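Local coordinates for protein AlyGC (Glaciecola chathamensis, PDB 5GKD) that is a polysaccharide lyase of family 6 that probably cleaves alginate by beta-elimination, with a calcium ion bound in the same chain, at residues A[262-267]-A[290-295]; A[301-306]-A[330-335]. All blocks are in the same frame, centred on the assembly; numbering follows the deposited sequence.

Contact 1: A[262-267]-A[290-295]. With CO3 (carbonate ion), chain J.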
loop_
_atom_site.group_PDB
_atom_site.type_symbol
_atom_site.label_atom_id
_atom_site.label_comp_id
_atom_site.label_asym_id
_atom_site.label_seq_id
_atom_site.Cartn_x
_atom_site.Cartn_y
_atom_site.Cartn_z
ATOM N N GLY A 262 13.545 15.933 29.326
ATOM C CA GLY A 262 14.702 15.125 29.473
ATOM C C GLY A 262 15.887 15.838 28.826
ATOM O O GLY A 262 15.767 16.380 27.730
ATOM N N ILE A 263 17.037 15.833 29.489
ATOM C CA ILE A 263 18.321 16.044 28.833
ATOM C C ILE A 263 19.044 14.704 28.850
ATOM O O ILE A 263 19.114 14.047 29.898
ATOM C CB ILE A 263 19.149 17.139 29.528
ATOM C CG1 ILE A 263 18.483 18.513 29.379
ATOM C CG2 ILE A 263 20.570 17.205 28.971
ATOM C CD1 ILE A 263 19.063 19.566 30.332
ATOM N N ARG A 264 19.559 14.288 27.691
ATOM C CA ARG A 264 20.251 13.011 27.526
ATOM C C ARG A 264 21.691 13.273 27.114
ATOM O O ARG A 264 21.948 13.886 26.066
ATOM C CB ARG A 264 19.561 12.117 26.486
ATOM C CG ARG A 264 20.319 10.808 26.221
ATOM C CD ARG A 264 19.419 9.717 25.643
ATOM N NE ARG A 264 18.834 10.111 24.357
ATOM C CZ ARG A 264 18.826 9.358 23.258
ATOM N NH1 ARG A 264 19.362 8.149 23.256
ATOM N NH2 ARG A 264 18.259 9.821 22.156
ATOM N N VAL A 265 22.623 12.786 27.926
ATOM C CA VAL A 265 24.040 13.079 27.795
ATOM C C VAL A 265 24.735 11.865 27.206
ATOM O O VAL A 265 24.635 10.762 27.749
ATOM C CB VAL A 265 24.658 13.447 29.154
ATOM C CG1 VAL A 265 26.117 13.810 28.978
ATOM C CG2 VAL A 265 23.888 14.590 29.772
ATOM N N ILE A 266 25.470 12.072 26.144
ATOM C CA ILE A 266 26.291 11.085 25.472
ATOM C C ILE A 266 27.502 11.859 25.009
ATOM O O ILE A 266 27.429 13.010 24.928
ATOM C CB ILE A 266 25.605 10.446 24.247
ATOM C CG1 ILE A 266 24.184 10.013 24.562
ATOM C CG2 ILE A 266 26.448 9.313 23.699
ATOM C CD1 ILE A 266 23.306 9.810 23.379
ATOM N N ASN A 267 28.601 11.210 24.711
ATOM C CA ASN A 267 29.820 11.829 24.227
ATOM C C ASN A 267 30.661 12.625 25.243
ATOM O O ASN A 267 30.452 12.528 26.400
ATOM C CB ASN A 267 29.595 12.543 22.890
ATOM C CG ASN A 267 28.532 11.867 22.031
ATOM O OD1 ASN A 267 28.741 10.833 21.505
ATOM N ND2 ASN A 267 27.398 12.421 21.989
ATOM N N THR A 290 19.446 11.770 31.670
ATOM C CA THR A 290 19.999 10.497 31.234
ATOM C C THR A 290 21.481 10.651 30.949
ATOM O O THR A 290 21.862 11.495 30.136
ATOM C CB THR A 290 19.303 9.991 29.958
ATOM O OG1 THR A 290 17.890 9.932 30.170
ATOM C CG2 THR A 290 19.825 8.616 29.581
ATOM N N VAL A 291 22.301 9.810 31.568
ATOM C CA VAL A 291 23.711 9.713 31.234
ATOM C C VAL A 291 23.935 8.302 30.706
ATOM O O VAL A 291 23.851 7.324 31.461
ATOM C CB VAL A 291 24.622 10.019 32.428
ATOM C CG1 VAL A 291 26.068 10.107 31.969
ATOM C CG2 VAL A 291 24.208 11.327 33.095
ATOM N N MET A 292 24.208 8.191 29.415
ATOM C CA MET A 292 24.222 6.896 28.754
ATOM C C MET A 292 25.556 6.174 28.914
ATOM O O MET A 292 26.611 6.785 29.107
ATOM C CB MET A 292 23.918 7.049 27.266
ATOM C CG MET A 292 22.442 7.074 26.932
ATOM S SD MET A 292 22.120 6.820 25.172
ATOM C CE MET A 292 22.576 5.092 24.979
ATOM N N ASN A 293 25.484 4.851 28.839
ATOM C CA ASN A 293 26.637 4.032 28.500
ATOM C C ASN A 293 26.921 4.147 27.014
ATOM O O ASN A 293 26.010 4.340 26.214
ATOM C CB ASN A 293 26.382 2.564 28.855
ATOM C CG ASN A 293 27.092 2.143 30.130
ATOM O OD1 ASN A 293 27.310 2.955 31.010
ATOM N ND2 ASN A 293 27.500 0.883 30.200
ATOM N N GLY A 294 28.199 4.026 26.649
ATOM C CA GLY A 294 28.626 4.011 25.271
ATOM C C GLY A 294 29.221 2.667 24.868
ATOM O O GLY A 294 29.266 1.715 25.636
ATOM N N VAL A 295 29.655 2.605 23.621
ATOM C CA VAL A 295 30.277 1.416 23.047
ATOM C C VAL A 295 31.785 1.647 23.004
ATOM O O VAL A 295 32.219 2.686 22.488
ATOM C CB VAL A 295 29.745 1.121 21.632
ATOM C CG1 VAL A 295 30.345 -0.182 21.089
ATOM C CG2 VAL A 295 28.232 1.081 21.587
HETATM C C CO3 J . 19.150 7.446 19.282
HETATM O O1 CO3 J . 18.618 8.525 19.784
HETATM O O2 CO3 J . 19.417 6.554 20.188
HETATM O O3 CO3 J . 19.403 7.327 17.955
#
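Arg264 lies alongside Thr290, its CG 4.0 Å from Thr290 CB, and then reaches past Met292 to the carbonate. The guanidinium meets the ion at its edge: Arg264 NH2 donates to carbonate O1 over 2.7 Å, nearly straight at 165°, while NH1 makes a weak bond to O2. NH1 also has Met292 SD near the guanidinium plane, a weak N-H...S contact of 3.6 Å, and Ile266 CD1 packs on the same sulfur at 3.7 Å. The bend at chi3 (61°) directs NE, which is held by Thr238 OG1 in the preceding strand. Behind this lies the parallel pairing of strands 263-265 and 290-292, whose axes approach to 4.6 Å. Thr290 N donates to Ile263 O, Val265 N to Thr290 O over 2.7 Å, and Met292 N to Val265 O, the ladder of neighbouring coils in a parallel beta-helix. Val265 and Val291 lie on the opposite face from Arg264 and Thr290. A leucine in place of Arg264 would probably leave carbonate O1 without this donor and Thr238 OG1 without its NE partner. The charged edge presented to an anion is consistent with a pocket that accepts a carboxylate of the acidic substrate.

Contact 2: A[301-306]-A[330-335]. With CO3 (carbonate ion), chain J.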
loop_
_atom_site.group_PDB
_atom_site.type_symbol
_atom_site.label_atom_id
_atom_site.label_comp_id
_atom_site.label_asym_id
_atom_site.label_seq_id
_atom_site.Cartn_x
_atom_site.Cartn_y
_atom_site.Cartn_z
ATOM N N ASN A 301 28.421 6.461 14.229
ATOM C CA ASN A 301 26.994 6.598 14.383
ATOM C C ASN A 301 26.318 5.784 15.471
ATOM O O ASN A 301 25.136 5.652 15.477
ATOM C CB ASN A 301 26.296 6.347 13.043
ATOM C CG ASN A 301 26.308 4.894 12.633
ATOM O OD1 ASN A 301 27.102 4.143 13.057
ATOM N ND2 ASN A 301 25.436 4.546 11.782
ATOM N N ARG A 302 27.092 5.247 16.387
ATOM C CA ARG A 302 26.573 4.460 17.488
ATOM C C ARG A 302 26.477 5.250 18.797
ATOM O O ARG A 302 25.666 6.113 18.907
ATOM C CB ARG A 302 27.387 3.203 17.679
ATOM C CG ARG A 302 26.755 1.934 17.173
ATOM C CD ARG A 302 25.245 1.941 17.203
ATOM N NE ARG A 302 24.673 1.000 18.126
ATOM C CZ ARG A 302 23.388 0.775 18.228
ATOM N NH1 ARG A 302 22.551 1.407 17.456
ATOM N NH2 ARG A 302 22.947 -0.092 19.089
ATOM N N TYR A 303 27.301 4.946 19.778
ATOM C CA TYR A 303 27.233 5.643 21.049
ATOM C C TYR A 303 28.614 5.814 21.667
ATOM O O TYR A 303 29.254 4.867 21.935
ATOM C CB TYR A 303 26.279 4.924 22.015
ATOM C CG TYR A 303 24.831 4.817 21.591
ATOM C CD1 TYR A 303 23.939 5.830 21.875
ATOM C CD2 TYR A 303 24.362 3.723 20.917
ATOM C CE1 TYR A 303 22.647 5.733 21.538
ATOM C CE2 TYR A 303 23.054 3.628 20.555
ATOM C CZ TYR A 303 22.204 4.638 20.850
ATOM O OH TYR A 303 20.921 4.539 20.492
ATOM N N HIS A 304 29.058 7.036 21.868
ATOM C CA HIS A 304 30.363 7.280 22.434
ATOM C C HIS A 304 30.300 7.470 23.939
ATOM O O HIS A 304 29.430 8.137 24.434
ATOM C CB HIS A 304 31.059 8.427 21.737
ATOM C CG HIS A 304 31.230 8.217 20.278
ATOM N ND1 HIS A 304 30.184 8.261 19.403
ATOM C CD2 HIS A 304 32.326 7.960 19.538
ATOM C CE1 HIS A 304 30.620 8.038 18.192
ATOM N NE2 HIS A 304 31.913 7.841 18.244
ATOM N N GLN A 305 31.237 6.855 24.639
ATOM C CA GLN A 305 31.276 6.861 26.094
ATOM C C GLN A 305 31.208 8.279 26.647
ATOM O O GLN A 305 31.852 9.195 26.133
ATOM C CB GLN A 305 32.562 6.174 26.552
ATOM C CG GLN A 305 32.825 6.184 28.062
ATOM C CD GLN A 305 34.148 5.525 28.409
ATOM O OE1 GLN A 305 35.171 5.813 27.790
ATOM N NE2 GLN A 305 34.131 4.627 29.392
ATOM N N VAL A 306 30.409 8.463 27.694
ATOM C CA VAL A 306 30.385 9.749 28.379
ATOM C C VAL A 306 31.704 9.956 29.112
ATOM O O VAL A 306 32.124 9.127 29.927
ATOM C CB VAL A 306 29.194 9.833 29.344
ATOM C CG1 VAL A 306 29.336 11.046 30.225
ATOM C CG2 VAL A 306 27.919 9.929 28.569
ATOM N N LYS A 330 25.577 -5.617 26.591
ATOM C CA LYS A 330 26.799 -6.238 26.094
ATOM C C LYS A 330 27.491 -5.366 25.058
ATOM O O LYS A 330 28.723 -5.362 24.986
ATOM C CB LYS A 330 26.485 -7.618 25.526
ATOM C CG LYS A 330 25.863 -8.566 26.537
ATOM C CD LYS A 330 26.834 -8.906 27.654
ATOM C CE LYS A 330 26.369 -10.132 28.427
ATOM N NZ LYS A 330 25.967 -11.259 27.516
ATOM N N GLU A 331 26.721 -4.614 24.261
ATOM C CA GLU A 331 27.311 -3.679 23.313
ATOM C C GLU A 331 27.765 -2.404 24.009
ATOM O O GLU A 331 28.930 -2.014 23.901
ATOM C CB GLU A 331 26.316 -3.347 22.187
ATOM C CG GLU A 331 26.884 -2.412 21.126
ATOM C CD GLU A 331 25.825 -1.662 20.327
ATOM O OE1 GLU A 331 24.637 -1.722 20.714
ATOM O OE2 GLU A 331 26.190 -1.010 19.308
ATOM N N ARG A 332 26.850 -1.740 24.718
ATOM C CA ARG A 332 27.128 -0.459 25.376
ATOM C C ARG A 332 27.711 -0.695 26.775
ATOM O O ARG A 332 27.077 -0.481 27.805
ATOM C CB ARG A 332 25.864 0.396 25.431
ATOM C CG ARG A 332 25.367 0.932 24.088
ATOM C CD ARG A 332 24.096 1.759 24.274
ATOM N NE ARG A 332 22.938 0.917 24.564
ATOM C CZ ARG A 332 21.833 0.873 23.832
ATOM N NH1 ARG A 332 21.714 1.632 22.763
ATOM N NH2 ARG A 332 20.846 0.065 24.177
ATOM N N SER A 333 28.969 -1.107 26.796
ATOM C CA SER A 333 29.612 -1.560 28.019
ATOM C C SER A 333 30.554 -0.527 28.617
ATOM O O SER A 333 31.177 -0.800 29.644
ATOM C CB SER A 333 30.381 -2.859 27.751
ATOM O OG SER A 333 31.408 -2.631 26.802
ATOM N N ALA A 334 30.683 0.638 28.001
ATOM C CA ALA A 334 31.601 1.681 28.453
ATOM C C ALA A 334 30.820 2.655 29.331
ATOM O O ALA A 334 30.059 3.483 28.824
ATOM C CB ALA A 334 32.243 2.392 27.261
ATOM N N ALA A 335 31.022 2.556 30.650
ATOM C CA ALA A 335 30.334 3.389 31.627
ATOM C C ALA A 335 30.942 4.787 31.677
ATOM O O ALA A 335 32.060 5.005 31.212
ATOM C CB ALA A 335 30.388 2.727 33.003
HETATM C C CO3 J . 19.150 7.446 19.282
HETATM O O1 CO3 J . 18.618 8.525 19.784
HETATM O O2 CO3 J . 19.417 6.554 20.188
HETATM O O3 CO3 J . 19.403 7.327 17.955
HETATM O O HOH W 1 29.293 6.375 29.278
#
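Arg302 and Glu331 join two loops that leave successive coils of the parallel beta-helix, the fold of the pectate-lyase-like clan; the touching parts of 301-306 and 330-335 run nearly parallel. The charged interaction is a side-on, two-nitrogen salt bridge. Arg302 NE donates to Glu331 OE2 over 2.8 Å, and Arg302 NH2 to the syn lone pair of OE1 over 2.9 Å, the second bond being nearly straight at 172°. Guanidinium and carboxylate are almost coplanar, which would limit rotation of either group, and Tyr303 CE2 sits over the centre of one face of the Arg302 guanidinium.

The aromatic interactions belong to Tyr303 and Arg332. Arg332 CD lies over the ring face, 4.3 Å from the Tyr303 ring centroid, a CH-pi contact. Its guanidinium, turned 76° from the ring plane, makes an off-centre cation-pi contact. Gly327 O, earlier in the same loop, receives Arg332 NE, and the distant Glu631 forms a salt bridge with NH2, so the polar end of Arg332 is held by its own loop and by a residue far along the chain. Arg240 makes a further cation-pi contact with Tyr303.

Amide and water bonds tie the later residues together. Gln305, its CG anti to the backbone N (chi1 175°), runs past Ala334 CB, and NE2 donates to Ala335 O over 2.8 Å. A water accepts from Val306 N and donates to Ala334 O, bridging the backbones.

At the carbonate, the pocket is completed by the tyrosine hydroxyl: Tyr303 OH donates to carbonate O2 over 2.5 Å, with that oxygen at the edge of the ring.

Followed from the N terminus, the chain runs through 262-267, makes one turn of the beta-helix by way of strand 271-278, and returns at 290-295, where contact 1 closes. Contact 2 opens only afterwards, at 301-306, and closes at 330-335 after strands 310-317 and 322-326, so the two loops follow in series and neither nest nor cross. Their centres are nevertheless 9 Å apart. The segment 290-295 is the seam: Val295 N probably bonds Tyr303 O, and Asn293 ND2 probably bonds Arg332 O. The loop that follows strand 289-292 is thus bonded to both segments of contact 2, joining the strand pair of contact 1 to those loops, and both contacts supply a side chain to the carbonate site.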